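Local atomic coordinates of hemolysin activator protein CdiB (Acinetobacter baumannii ACICU, PDB entry 6WIL), a protein that probably exports a contact-dependent growth inhibition toxin across the outer membrane, as a TpsB transporter of the Omp85 superfamily. Residues S226-T231 against D261-S266; Y436-R441 against V480-S485; G465-L470 against S545-W550; Y515-V520 against R538-P543. All blocks are in the same frame, centred on the assembly; numbering follows the deposited sequence.

All four contacts belong to the 16-stranded barrel or to loops connecting its strands. Contacts 2 and 4 are antiparallel strand pairings within the same barrel sheet. Contact 2 is regular and lies at the surface; contact 4 is partly buried and carries a beta bulge. Contact 1 joins a strand end and its turn to a loop; contact 3 joins two loops. No backbone hydrogen bond crosses either. Contact 1 sets a phenylalanine ring against the N228 amide and the T231 hydroxyl. Contact 3 combines apolar packing with a salt bridge. The loop 465-470 links three of them: D467 and E469 touch F263 of contact 1, and F466 rests on G539 of contact 4. Contact 2 stands apart.

Contact 1 of 4, residues S226-T231 against D261-S266; sequences SGNQDT and DDFHES
Two hairpin turns at the rim of the barrel meet here, and F263 of one reaches N228 and T231 of the other. The turn at 228-231 joins the first two barrel strands; the one after D261 joins the third and fourth. CG of F263 lies anti to its carbonyl carbon (chi1 -75°), and the ring turns one face to T231. T231 OG1 sits over that face, offset toward the rim, 3.3 Å from F263 CE1. The amide of N228 comes to the ring edge, near its plane, with ND2 3.1 Å from F263 CE1. Its amide plane is turned 70° from the ring. G227 CA also borders the edge, 3.9 Å from F263 CE2. T231 N donates to N228 OD1 at 2.6 Å in a nearly straight bond. D230 N donates to N228 OD1 at 2.8 Å, which makes an Asx turn. D261 OD1 forms a second Asx turn with F263 N and also bonds T233 OG1. D467 and E469 add further contacts to the ring. No hydrogen bond crosses between 226-231 and 261-266 themselves; the D262 backbone bonds G232 next door. Each turn is shaped by its own Asx side chain, and ring contacts join them.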
loop_
_atom_site.group_PDB
_atom_site.type_symbol
_atom_site.label_atom_id
_atom_site.label_comp_id
_atom_site.label_asym_id
_atom_site.label_seq_id
_atom_site.Cartn_x
_atom_site.Cartn_y
_atom_site.Cartn_z
ATOM N N SER A 226 8.264 26.437 -3.215
ATOM C CA SER A 226 7.502 26.664 -1.998
ATOM C C SER A 226 8.270 27.600 -1.078
ATOM O O SER A 226 9.502 27.654 -1.110
ATOM C CB SER A 226 7.211 25.348 -1.264
ATOM O OG SER A 226 6.380 24.501 -2.037
ATOM N N GLY A 227 7.530 28.339 -0.259
ATOM C CA GLY A 227 8.145 29.199 0.729
ATOM C C GLY A 227 7.145 30.203 1.263
ATOM O O GLY A 227 5.949 30.127 0.977
ATOM N N ASN A 228 7.660 31.132 2.065
ATOM C CA ASN A 228 6.889 32.281 2.504
ATOM C C ASN A 228 7.152 33.448 1.555
ATOM O O ASN A 228 7.873 33.329 0.562
ATOM C CB ASN A 228 7.213 32.640 3.960
ATOM C CG ASN A 228 8.695 32.896 4.199
ATOM O OD1 ASN A 228 9.348 33.616 3.448
ATOM N ND2 ASN A 228 9.225 32.307 5.261
ATOM N N GLN A 229 6.559 34.597 1.870
ATOM C CA GLN A 229 6.691 35.762 1.006
ATOM C C GLN A 229 8.084 36.379 1.055
ATOM O O GLN A 229 8.385 37.251 0.234
ATOM C CB GLN A 229 5.638 36.798 1.388
ATOM C CG GLN A 229 4.277 36.208 1.772
ATOM C CD GLN A 229 3.485 35.690 0.582
ATOM O OE1 GLN A 229 3.456 36.312 -0.480
ATOM N NE2 GLN A 229 2.830 34.548 0.760
ATOM N N ASP A 230 8.936 35.952 1.987
ATOM C CA ASP A 230 10.308 36.435 2.081
ATOM C C ASP A 230 11.311 35.478 1.447
ATOM O O ASP A 230 12.160 35.900 0.656
ATOM C CB ASP A 230 10.688 36.674 3.549
ATOM C CG ASP A 230 9.952 37.849 4.160
ATOM O OD1 ASP A 230 9.188 38.519 3.434
ATOM O OD2 ASP A 230 10.142 38.102 5.369
ATOM N N THR A 231 11.235 34.191 1.786
ATOM C CA THR A 231 12.206 33.197 1.346
ATOM C C THR A 231 11.470 31.952 0.869
ATOM O O THR A 231 10.259 31.808 1.063
ATOM C CB THR A 231 13.188 32.836 2.470
ATOM O OG1 THR A 231 12.456 32.360 3.608
ATOM C CG2 THR A 231 14.013 34.050 2.876
ATOM N N ASP A 261 17.533 25.514 -0.819
ATOM C CA ASP A 261 16.746 25.936 0.335
ATOM C C ASP A 261 17.309 27.252 0.861
ATOM O O ASP A 261 18.405 27.284 1.430
ATOM C CB ASP A 261 16.758 24.856 1.417
ATOM C CG ASP A 261 15.723 25.098 2.505
ATOM O OD1 ASP A 261 15.078 26.166 2.495
ATOM O OD2 ASP A 261 15.548 24.209 3.366
ATOM N N ASP A 262 16.558 28.340 0.669
ATOM C CA ASP A 262 16.954 29.639 1.200
ATOM C C ASP A 262 16.676 29.773 2.690
ATOM O O ASP A 262 17.258 30.650 3.339
ATOM C CB ASP A 262 16.243 30.767 0.447
ATOM C CG ASP A 262 16.804 30.990 -0.944
ATOM O OD1 ASP A 262 17.973 30.620 -1.180
ATOM O OD2 ASP A 262 16.081 31.546 -1.798
ATOM N N PHE A 263 15.799 28.930 3.243
ATOM C CA PHE A 263 15.539 28.967 4.679
ATOM C C PHE A 263 16.793 28.629 5.476
ATOM O O PHE A 263 17.121 29.314 6.453
ATOM C CB PHE A 263 14.401 28.009 5.032
ATOM C CG PHE A 263 13.039 28.511 4.636
ATOM C CD1 PHE A 263 12.309 29.312 5.496
ATOM C CD2 PHE A 263 12.497 28.198 3.404
ATOM C CE1 PHE A 263 11.056 29.772 5.148
ATOM C CE2 PHE A 263 11.245 28.665 3.044
ATOM C CZ PHE A 263 10.528 29.453 3.919
ATOM N N HIS A 264 17.509 27.577 5.072
ATOM C CA HIS A 264 18.743 27.166 5.730
ATOM C C HIS A 264 19.971 27.386 4.849
ATOM O O HIS A 264 21.023 26.782 5.100
ATOM C CB HIS A 264 18.651 25.704 6.168
ATOM C CG HIS A 264 17.626 25.460 7.233
ATOM N ND1 HIS A 264 17.821 25.818 8.551
ATOM C CD2 HIS A 264 16.395 24.895 7.177
ATOM C CE1 HIS A 264 16.755 25.487 9.258
ATOM N NE2 HIS A 264 15.874 24.927 8.449
ATOM N N GLU A 265 19.853 28.253 3.835
ATOM C CA GLU A 265 20.940 28.613 2.917
ATOM C C GLU A 265 21.748 27.388 2.491
ATOM O O GLU A 265 22.971 27.326 2.642
ATOM C CB GLU A 265 21.832 29.692 3.540
ATOM C CG GLU A 265 21.110 31.018 3.760
ATOM C CD GLU A 265 21.966 32.041 4.490
ATOM O OE1 GLU A 265 23.042 31.657 5.009
ATOM O OE2 GLU A 265 21.573 33.230 4.542
ATOM N N SER A 266 21.038 26.405 1.947
ATOM C CA SER A 266 21.574 25.079 1.693
ATOM C C SER A 266 21.347 24.666 0.243
ATOM O O SER A 266 20.451 25.164 -0.446
ATOM C CB SER A 266 20.934 24.035 2.625
ATOM O OG SER A 266 21.340 22.724 2.282
#

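Contact 2 of 4, residues Y436-R441 against V480-S485; sequences YRLNWR and VQQEIS
Y436 and Q482 face each other diagonally across two neighbouring antiparallel strands of the barrel wall. CG of Y436 is anti to the backbone N (chi1 168°), which carries the ring toward Q482. The Q482 amide meets it at the edge, with the two planes 84° apart. Y436 OH donates to Q482 OE1 at 2.5 Å, a very short distance that calls for caution. I484 CG1 also lies at the ring edge, 3.9 Å from Y436 CD1. L438 and Q482 lie side by side, pointing the same way, while L438 CD1 packs on V480 CG2 at 3.7 Å. W440 crosses V480 at about a right angle and presents its edge to V480 CB. W440 also touches a bound C8E detergent molecule, consistent with a lipid-facing surface, and its NE1 bonds Q478. The other face of the sheet is polar, carrying R437, N439, Q481 and E483. The E483 carboxylate forms salt bridges to R524 and to R464. Four backbone bonds join the strands, through the hydrogen-bonded pairs R437-E483 and N439-Q481. The amide planes of N439 and Q481 are 60° apart, and N439 ND2 gives Q481 OE1 a weak bond of 3.3 Å. The same ND2 lies 3.6 Å above the centre of the R437 guanidinium.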
loop_
_atom_site.group_PDB
_atom_site.type_symbol
_atom_site.label_atom_id
_atom_site.label_comp_id
_atom_site.label_asym_id
_atom_site.label_seq_id
_atom_site.Cartn_x
_atom_site.Cartn_y
_atom_site.Cartn_z
ATOM N N TYR A 436 -12.970 13.260 -0.279
ATOM C CA TYR A 436 -12.429 13.537 1.045
ATOM C C TYR A 436 -11.218 12.652 1.288
ATOM O O TYR A 436 -11.242 11.454 0.987
ATOM C CB TYR A 436 -13.471 13.309 2.144
ATOM C CG TYR A 436 -12.885 13.304 3.538
ATOM C CD1 TYR A 436 -12.613 14.490 4.203
ATOM C CD2 TYR A 436 -12.600 12.109 4.186
ATOM C CE1 TYR A 436 -12.074 14.485 5.476
ATOM C CE2 TYR A 436 -12.063 12.094 5.455
ATOM C CZ TYR A 436 -11.803 13.284 6.097
ATOM O OH TYR A 436 -11.268 13.269 7.363
ATOM N N ARG A 437 -10.165 13.241 1.851
ATOM C CA ARG A 437 -8.904 12.541 2.045
ATOM C C ARG A 437 -8.364 12.810 3.441
ATOM O O ARG A 437 -8.256 13.969 3.852
ATOM C CB ARG A 437 -7.875 12.976 1.000
ATOM C CG ARG A 437 -6.520 12.336 1.179
ATOM C CD ARG A 437 -6.413 11.068 0.367
ATOM N NE ARG A 437 -5.106 10.439 0.507
ATOM C CZ ARG A 437 -4.002 10.880 -0.084
ATOM N NH1 ARG A 437 -2.854 10.246 0.099
ATOM N NH2 ARG A 437 -4.040 11.965 -0.846
ATOM N N LEU A 438 -8.008 11.741 4.154
ATOM C CA LEU A 438 -7.373 11.844 5.462
ATOM C C LEU A 438 -6.086 11.035 5.468
ATOM O O LEU A 438 -6.094 9.847 5.132
ATOM C CB LEU A 438 -8.304 11.357 6.581
ATOM C CG LEU A 438 -7.720 11.324 8.000
ATOM C CD1 LEU A 438 -8.723 11.869 9.005
ATOM C CD2 LEU A 438 -7.296 9.913 8.396
ATOM N N ASN A 439 -4.987 11.683 5.854
ATOM C CA ASN A 439 -3.692 11.038 6.035
ATOM C C ASN A 439 -3.283 11.156 7.495
ATOM O O ASN A 439 -3.282 12.257 8.054
ATOM C CB ASN A 439 -2.623 11.673 5.144
ATOM C CG ASN A 439 -2.954 11.572 3.675
ATOM O OD1 ASN A 439 -3.510 10.573 3.221
ATOM N ND2 ASN A 439 -2.618 12.612 2.919
ATOM N N TRP A 440 -2.927 10.029 8.106
ATOM C CA TRP A 440 -2.508 10.000 9.499
ATOM C C TRP A 440 -1.234 9.183 9.639
ATOM O O TRP A 440 -1.150 8.062 9.128
ATOM C CB TRP A 440 -3.597 9.414 10.398
ATOM C CG TRP A 440 -3.175 9.304 11.830
ATOM C CD1 TRP A 440 -3.313 10.255 12.800
ATOM C CD2 TRP A 440 -2.541 8.182 12.455
ATOM N NE1 TRP A 440 -2.808 9.791 13.991
ATOM C CE2 TRP A 440 -2.330 8.521 13.807
ATOM C CE3 TRP A 440 -2.135 6.922 12.005
ATOM C CZ2 TRP A 440 -1.729 7.647 14.710
ATOM C CZ3 TRP A 440 -1.541 6.058 12.905
ATOM C CH2 TRP A 440 -1.343 6.423 14.241
ATOM N N ARG A 441 -0.255 9.743 10.342
ATOM C CA ARG A 441 0.994 9.060 10.640
ATOM C C ARG A 441 1.344 9.297 12.101
ATOM O O ARG A 441 1.172 10.407 12.610
ATOM C CB ARG A 441 2.126 9.550 9.728
ATOM C CG ARG A 441 3.499 9.033 10.103
ATOM C CD ARG A 441 4.415 8.988 8.896
ATOM N NE ARG A 441 3.882 8.125 7.846
ATOM C CZ ARG A 441 4.525 7.837 6.719
ATOM N NH1 ARG A 441 3.969 7.040 5.815
ATOM N NH2 ARG A 441 5.727 8.341 6.501
ATOM N N VAL A 480 -2.378 14.534 11.488
ATOM C CA VAL A 480 -3.523 14.154 10.677
ATOM C C VAL A 480 -3.761 15.257 9.655
ATOM O O VAL A 480 -4.004 16.414 10.022
ATOM C CB VAL A 480 -4.783 13.892 11.521
ATOM C CG1 VAL A 480 -5.007 15.000 12.536
ATOM C CG2 VAL A 480 -5.992 13.721 10.619
ATOM N N GLN A 481 -3.652 14.905 8.381
ATOM C CA GLN A 481 -3.946 15.809 7.282
ATOM C C GLN A 481 -5.342 15.508 6.756
ATOM O O GLN A 481 -5.701 14.345 6.553
ATOM C CB GLN A 481 -2.917 15.655 6.161
ATOM C CG GLN A 481 -1.489 15.945 6.588
ATOM C CD GLN A 481 -0.466 15.445 5.585
ATOM O OE1 GLN A 481 -0.662 14.415 4.939
ATOM N NE2 GLN A 481 0.631 16.178 5.449
ATOM N N GLN A 482 -6.131 16.556 6.549
ATOM C CA GLN A 482 -7.477 16.406 6.018
ATOM C C GLN A 482 -7.664 17.345 4.840
ATOM O O GLN A 482 -7.154 18.470 4.843
ATOM C CB GLN A 482 -8.540 16.675 7.087
ATOM C CG GLN A 482 -8.688 15.541 8.081
ATOM C CD GLN A 482 -9.817 15.773 9.059
ATOM O OE1 GLN A 482 -10.867 15.136 8.976
ATOM N NE2 GLN A 482 -9.607 16.689 9.995
ATOM N N GLU A 483 -8.401 16.879 3.836
ATOM C CA GLU A 483 -8.499 17.602 2.579
ATOM C C GLU A 483 -9.785 17.208 1.868
ATOM O O GLU A 483 -10.175 16.038 1.880
ATOM C CB GLU A 483 -7.282 17.312 1.692
ATOM C CG GLU A 483 -7.381 17.832 0.270
ATOM C CD GLU A 483 -6.220 17.365 -0.584
ATOM O OE1 GLU A 483 -5.063 17.679 -0.232
ATOM O OE2 GLU A 483 -6.462 16.667 -1.592
ATOM N N ILE A 484 -10.434 18.197 1.262
ATOM C CA ILE A 484 -11.600 17.992 0.415
ATOM C C ILE A 484 -11.319 18.637 -0.933
ATOM O O ILE A 484 -10.946 19.812 -0.996
ATOM C CB ILE A 484 -12.874 18.592 1.036
ATOM C CG1 ILE A 484 -13.203 17.895 2.356
ATOM C CG2 ILE A 484 -14.034 18.494 0.058
ATOM C CD1 ILE A 484 -14.078 18.719 3.251
ATOM N N SER A 485 -11.500 17.872 -2.006
ATOM C CA SER A 485 -11.329 18.369 -3.362
ATOM C C SER A 485 -12.631 18.206 -4.135
ATOM O O SER A 485 -13.314 17.185 -4.009
ATOM C CB SER A 485 -10.189 17.639 -4.080
ATOM O OG SER A 485 -10.417 16.241 -4.105
#

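Contact 3 of 4, residues G465-L470 against S545-W550; sequences GFDGEL and SIKKDW
The backbones of 465-470 and 545-550 are both irregular and stay well apart, with L470 CA and I546 CA 6.7 Å from each other, so side chains do most of the joining. I546 reaches in two directions. Its CG2, anti to the backbone N, touches F466 CE1 at 3.5 Å, and the two side chains cross at about a right angle. Its CD1 turns to L470 instead, where it lies 3.8 Å from L470 CB and also close to the L470 carbonyl oxygen. L470 CD1 in turn reaches S545 O at 3.2 Å. K548 CG adds a looser contact to F466. Beside this apolar group is a salt bridge. K547, extended beyond CG, meets E469 at about a right angle. Its NZ bonds E469 OE2 at 2.8 Å on the syn side of the carboxylate, and E469 OE1 weakly at 3.2 Å. D467 turns its own loop: its OD1 accepts from E469 N at 2.7 Å in an Asx turn. The charge of K547 probably also offsets that of D467, whose OD2 lies 5.1 Å from K547 NZ. G465 and F466 are the last two residues of the VRGF signature of the long sixth loop of Omp85-type transporters. This contact packs that loop against the last hairpin of the barrel.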
loop_
_atom_site.group_PDB
_atom_site.type_symbol
_atom_site.label_atom_id
_atom_site.label_comp_id
_atom_site.label_asym_id
_atom_site.label_seq_id
_atom_site.Cartn_x
_atom_site.Cartn_y
_atom_site.Cartn_z
ATOM N N GLY A 465 0.606 24.600 5.435
ATOM C CA GLY A 465 0.419 25.964 5.878
ATOM C C GLY A 465 1.594 26.541 6.636
ATOM O O GLY A 465 1.552 27.717 7.014
ATOM N N PHE A 466 2.638 25.754 6.876
ATOM C CA PHE A 466 3.836 26.202 7.571
ATOM C C PHE A 466 5.040 26.039 6.656
ATOM O O PHE A 466 5.126 25.065 5.895
ATOM C CB PHE A 466 4.042 25.423 8.877
ATOM C CG PHE A 466 3.090 25.814 9.974
ATOM C CD1 PHE A 466 3.360 26.903 10.789
ATOM C CD2 PHE A 466 1.925 25.095 10.189
ATOM C CE1 PHE A 466 2.487 27.267 11.797
ATOM C CE2 PHE A 466 1.049 25.453 11.194
ATOM C CZ PHE A 466 1.331 26.540 12.000
ATOM N N ASP A 467 5.971 27.000 6.739
ATOM C CA ASP A 467 7.089 27.038 5.801
ATOM C C ASP A 467 8.108 25.944 6.095
ATOM O O ASP A 467 8.816 25.484 5.187
ATOM C CB ASP A 467 7.771 28.407 5.842
ATOM C CG ASP A 467 8.042 28.889 7.254
ATOM O OD1 ASP A 467 8.619 28.114 8.065
ATOM O OD2 ASP A 467 7.683 30.054 7.553
ATOM N N GLY A 468 8.206 25.530 7.358
ATOM C CA GLY A 468 9.191 24.549 7.752
ATOM C C GLY A 468 10.560 25.065 8.123
ATOM O O GLY A 468 11.487 24.250 8.268
ATOM N N GLU A 469 10.729 26.379 8.277
ATOM C CA GLU A 469 12.012 26.867 8.771
ATOM C C GLU A 469 12.221 26.474 10.222
ATOM O O GLU A 469 13.356 26.254 10.663
ATOM C CB GLU A 469 12.114 28.380 8.626
ATOM C CG GLU A 469 11.239 29.168 9.578
ATOM C CD GLU A 469 11.317 30.645 9.303
ATOM O OE1 GLU A 469 12.336 31.251 9.682
ATOM O OE2 GLU A 469 10.373 31.180 8.678
ATOM N N LEU A 470 11.143 26.397 10.981
ATOM C CA LEU A 470 11.199 25.956 12.361
ATOM C C LEU A 470 10.165 24.865 12.520
ATOM O O LEU A 470 9.006 25.055 12.140
ATOM C CB LEU A 470 10.927 27.096 13.356
ATOM C CG LEU A 470 11.901 28.270 13.333
ATOM C CD1 LEU A 470 11.370 29.411 14.171
ATOM C CD2 LEU A 470 13.301 27.869 13.798
ATOM N N SER A 545 6.977 30.958 19.113
ATOM C CA SER A 545 8.229 30.839 18.373
ATOM C C SER A 545 8.028 30.477 16.907
ATOM O O SER A 545 9.017 30.434 16.165
ATOM C CB SER A 545 9.136 29.803 19.042
ATOM O OG SER A 545 8.546 28.515 19.018
ATOM N N ILE A 546 6.796 30.214 16.472
ATOM C CA ILE A 546 6.488 29.908 15.078
ATOM C C ILE A 546 5.757 31.099 14.473
ATOM O O ILE A 546 4.878 31.693 15.108
ATOM C CB ILE A 546 5.650 28.621 14.950
ATOM C CG1 ILE A 546 6.387 27.427 15.566
ATOM C CG2 ILE A 546 5.325 28.346 13.493
ATOM C CD1 ILE A 546 7.393 26.772 14.636
ATOM N N LYS A 547 6.104 31.426 13.226
ATOM C CA LYS A 547 5.719 32.708 12.644
ATOM C C LYS A 547 4.212 32.812 12.402
ATOM O O LYS A 547 3.614 33.867 12.650
ATOM C CB LYS A 547 6.486 32.926 11.339
ATOM C CG LYS A 547 7.959 33.218 11.498
ATOM C CD LYS A 547 8.556 33.557 10.151
ATOM C CE LYS A 547 9.922 34.220 10.268
ATOM N NZ LYS A 547 10.687 33.903 9.020
ATOM N N LYS A 548 3.581 31.728 11.938
ATOM C CA LYS A 548 2.208 31.763 11.413
ATOM C C LYS A 548 2.096 32.731 10.234
ATOM O O LYS A 548 1.121 33.473 10.102
ATOM C CB LYS A 548 1.181 32.105 12.499
ATOM C CG LYS A 548 0.837 30.937 13.408
ATOM C CD LYS A 548 -0.300 31.274 14.362
ATOM C CE LYS A 548 0.074 32.431 15.268
ATOM N NZ LYS A 548 1.418 32.213 15.869
ATOM N N ASP A 549 3.099 32.709 9.362
ATOM C CA ASP A 549 3.137 33.585 8.202
ATOM C C ASP A 549 2.354 32.959 7.048
ATOM O O ASP A 549 1.845 31.838 7.141
ATOM C CB ASP A 549 4.588 33.866 7.813
ATOM C CG ASP A 549 4.785 35.258 7.247
ATOM O OD1 ASP A 549 4.268 36.226 7.847
ATOM O OD2 ASP A 549 5.475 35.386 6.214
ATOM N N TRP A 550 2.241 33.695 5.946
ATOM C CA TRP A 550 1.604 33.180 4.741
ATOM C C TRP A 550 2.625 32.433 3.895
ATOM O O TRP A 550 3.762 32.883 3.731
ATOM C CB TRP A 550 0.981 34.313 3.922
ATOM C CG TRP A 550 -0.287 34.847 4.502
ATOM C CD1 TRP A 550 -0.408 35.813 5.457
ATOM C CD2 TRP A 550 -1.620 34.450 4.160
ATOM N NE1 TRP A 550 -1.734 36.040 5.734
ATOM C CE2 TRP A 550 -2.499 35.216 4.950
ATOM C CE3 TRP A 550 -2.157 33.520 3.264
ATOM C CZ2 TRP A 550 -3.883 35.082 4.872
ATOM C CZ3 TRP A 550 -3.532 33.388 3.187
ATOM C CH2 TRP A 550 -4.379 34.164 3.986
#

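Contact 4 of 4, residues Y515-V520 against R538-P543; sequences YLLGSV and RGLIAP
L517 has CG anti to the backbone N (chi1 174°), which carries the branch to L540, and CD2 is the methyl that touches L540 CB, at 3.7 Å. L540 has CG anti to its carbonyl carbon, and its CD1 reaches on to S519 CB at 3.8 Å. The backbone of L540 is kinked (psi -55°), so L540 and I541 both face L517 as a classic beta bulge. L517 O consequently takes two donors. L540 N is 2.6 Å from it and I541 N is 3.1 Å, both in the carbonyl plane. L517 N returns a bond to I541 O. The register shifts by one between L517 and G518, and the two short strand segments run at 138° to each other. Beyond the bulge, S519 and R538 form a hydrogen-bonded pair with two backbone bonds. Between the bulge and this pair, G518 and G539 form a non-hydrogen-bonded pair, CA atoms 4.3 Å apart. Near the strand end, I541 CG2 meets the edge of the Y515 ring, 3.8 Å from Y515 CD2. L516 CB points away from the other strand, yet L516 CD2 touches A542 CB at 3.7 Å. P543 CD packs against the carbonyl oxygen of Y515.

Both segments belong to one hairpin of the barrel wall. Strand 493-505 flanks 515-526 and takes bonds from Y515 OH, through Q501, and from S519 OG, through the carbonyl of A498. F466 of the long loop covers L516, G539 and A542, while K548 reaches A542 from the turn leading to strand 550-559.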
loop_
_atom_site.group_PDB
_atom_site.type_symbol
_atom_site.label_atom_id
_atom_site.label_comp_id
_atom_site.label_asym_id
_atom_site.label_seq_id
_atom_site.Cartn_x
_atom_site.Cartn_y
_atom_site.Cartn_z
ATOM N N TYR A 515 1.726 21.713 19.551
ATOM C CA TYR A 515 0.578 21.663 18.659
ATOM C C TYR A 515 0.737 22.638 17.502
ATOM O O TYR A 515 1.201 23.767 17.683
ATOM C CB TYR A 515 -0.718 21.970 19.414
ATOM C CG TYR A 515 -1.955 21.824 18.564
ATOM C CD1 TYR A 515 -2.497 20.574 18.312
ATOM C CD2 TYR A 515 -2.584 22.934 18.015
ATOM C CE1 TYR A 515 -3.630 20.426 17.539
ATOM C CE2 TYR A 515 -3.721 22.797 17.235
ATOM C CZ TYR A 515 -4.239 21.537 17.001
ATOM O OH TYR A 515 -5.369 21.381 16.229
ATOM N N LEU A 516 0.335 22.190 16.314
ATOM C CA LEU A 516 0.312 23.016 15.116
ATOM C C LEU A 516 -1.015 22.823 14.401
ATOM O O LEU A 516 -1.547 21.711 14.346
ATOM C CB LEU A 516 1.464 22.672 14.164
ATOM C CG LEU A 516 2.859 23.169 14.542
ATOM C CD1 LEU A 516 3.897 22.688 13.541
ATOM C CD2 LEU A 516 2.884 24.684 14.657
ATOM N N LEU A 517 -1.547 23.916 13.858
ATOM C CA LEU A 517 -2.764 23.880 13.056
ATOM C C LEU A 517 -2.565 24.796 11.861
ATOM O O LEU A 517 -2.408 26.009 12.026
ATOM C CB LEU A 517 -3.989 24.314 13.868
ATOM C CG LEU A 517 -5.291 24.459 13.072
ATOM C CD1 LEU A 517 -5.885 23.106 12.733
ATOM C CD2 LEU A 517 -6.301 25.323 13.812
ATOM N N GLY A 518 -2.560 24.214 10.665
ATOM C CA GLY A 518 -2.426 24.987 9.447
ATOM C C GLY A 518 -3.565 24.727 8.487
ATOM O O GLY A 518 -4.281 23.728 8.620
ATOM N N SER A 519 -3.755 25.620 7.519
ATOM C CA SER A 519 -4.802 25.453 6.525
ATOM C C SER A 519 -4.258 25.841 5.158
ATOM O O SER A 519 -3.385 26.704 5.042
ATOM C CB SER A 519 -6.045 26.287 6.859
ATOM O OG SER A 519 -7.143 25.898 6.052
ATOM N N VAL A 520 -4.789 25.193 4.125
ATOM C CA VAL A 520 -4.297 25.343 2.760
ATOM C C VAL A 520 -5.483 25.393 1.808
ATOM O O VAL A 520 -6.453 24.643 1.967
ATOM C CB VAL A 520 -3.330 24.196 2.388
ATOM C CG1 VAL A 520 -3.281 23.981 0.884
ATOM C CG2 VAL A 520 -1.942 24.489 2.921
ATOM N N ARG A 538 -1.630 29.254 5.366
ATOM C CA ARG A 538 -1.207 30.029 6.523
ATOM C C ARG A 538 -1.292 29.148 7.759
ATOM O O ARG A 538 -2.067 28.188 7.801
ATOM C CB ARG A 538 -2.063 31.288 6.705
ATOM C CG ARG A 538 -3.418 31.034 7.356
ATOM C CD ARG A 538 -4.177 32.330 7.589
ATOM N NE ARG A 538 -3.293 33.414 8.008
ATOM C CZ ARG A 538 -2.869 33.601 9.254
ATOM N NH1 ARG A 538 -2.064 34.619 9.535
ATOM N NH2 ARG A 538 -3.243 32.770 10.218
ATOM N N GLY A 539 -0.481 29.482 8.761
ATOM C CA GLY A 539 -0.564 28.804 10.043
ATOM C C GLY A 539 -1.653 29.425 10.900
ATOM O O GLY A 539 -1.715 30.650 11.054
ATOM N N LEU A 540 -2.518 28.580 11.457
ATOM C CA LEU A 540 -3.639 29.060 12.259
ATOM C C LEU A 540 -3.306 29.112 13.747
ATOM O O LEU A 540 -3.445 30.163 14.379
ATOM C CB LEU A 540 -4.870 28.183 12.015
ATOM C CG LEU A 540 -5.388 28.200 10.577
ATOM C CD1 LEU A 540 -6.640 27.356 10.449
ATOM C CD2 LEU A 540 -5.648 29.626 10.120
ATOM N N ILE A 541 -2.867 27.994 14.320
ATOM C CA ILE A 541 -2.474 27.927 15.721
ATOM C C ILE A 541 -1.046 27.414 15.797
ATOM O O ILE A 541 -0.723 26.368 15.221
ATOM C CB ILE A 541 -3.419 27.031 16.540
ATOM C CG1 ILE A 541 -4.779 27.711 16.703
ATOM C CG2 ILE A 541 -2.804 26.711 17.898
ATOM C CD1 ILE A 541 -4.688 29.121 17.259
ATOM N N ALA A 542 -0.195 28.147 16.510
ATOM C CA ALA A 542 1.201 27.768 16.661
ATOM C C ALA A 542 1.745 28.426 17.916
ATOM O O ALA A 542 1.212 29.454 18.349
ATOM C CB ALA A 542 2.027 28.188 15.438
ATOM N N PRO A 543 2.788 27.865 18.524
ATOM C CA PRO A 543 3.466 28.563 19.617
ATOM C C PRO A 543 4.042 29.886 19.137
ATOM O O PRO A 543 4.167 30.143 17.936
ATOM C CB PRO A 543 4.575 27.590 20.034
ATOM C CG PRO A 543 4.111 26.264 19.544
ATOM C CD PRO A 543 3.345 26.523 18.293
#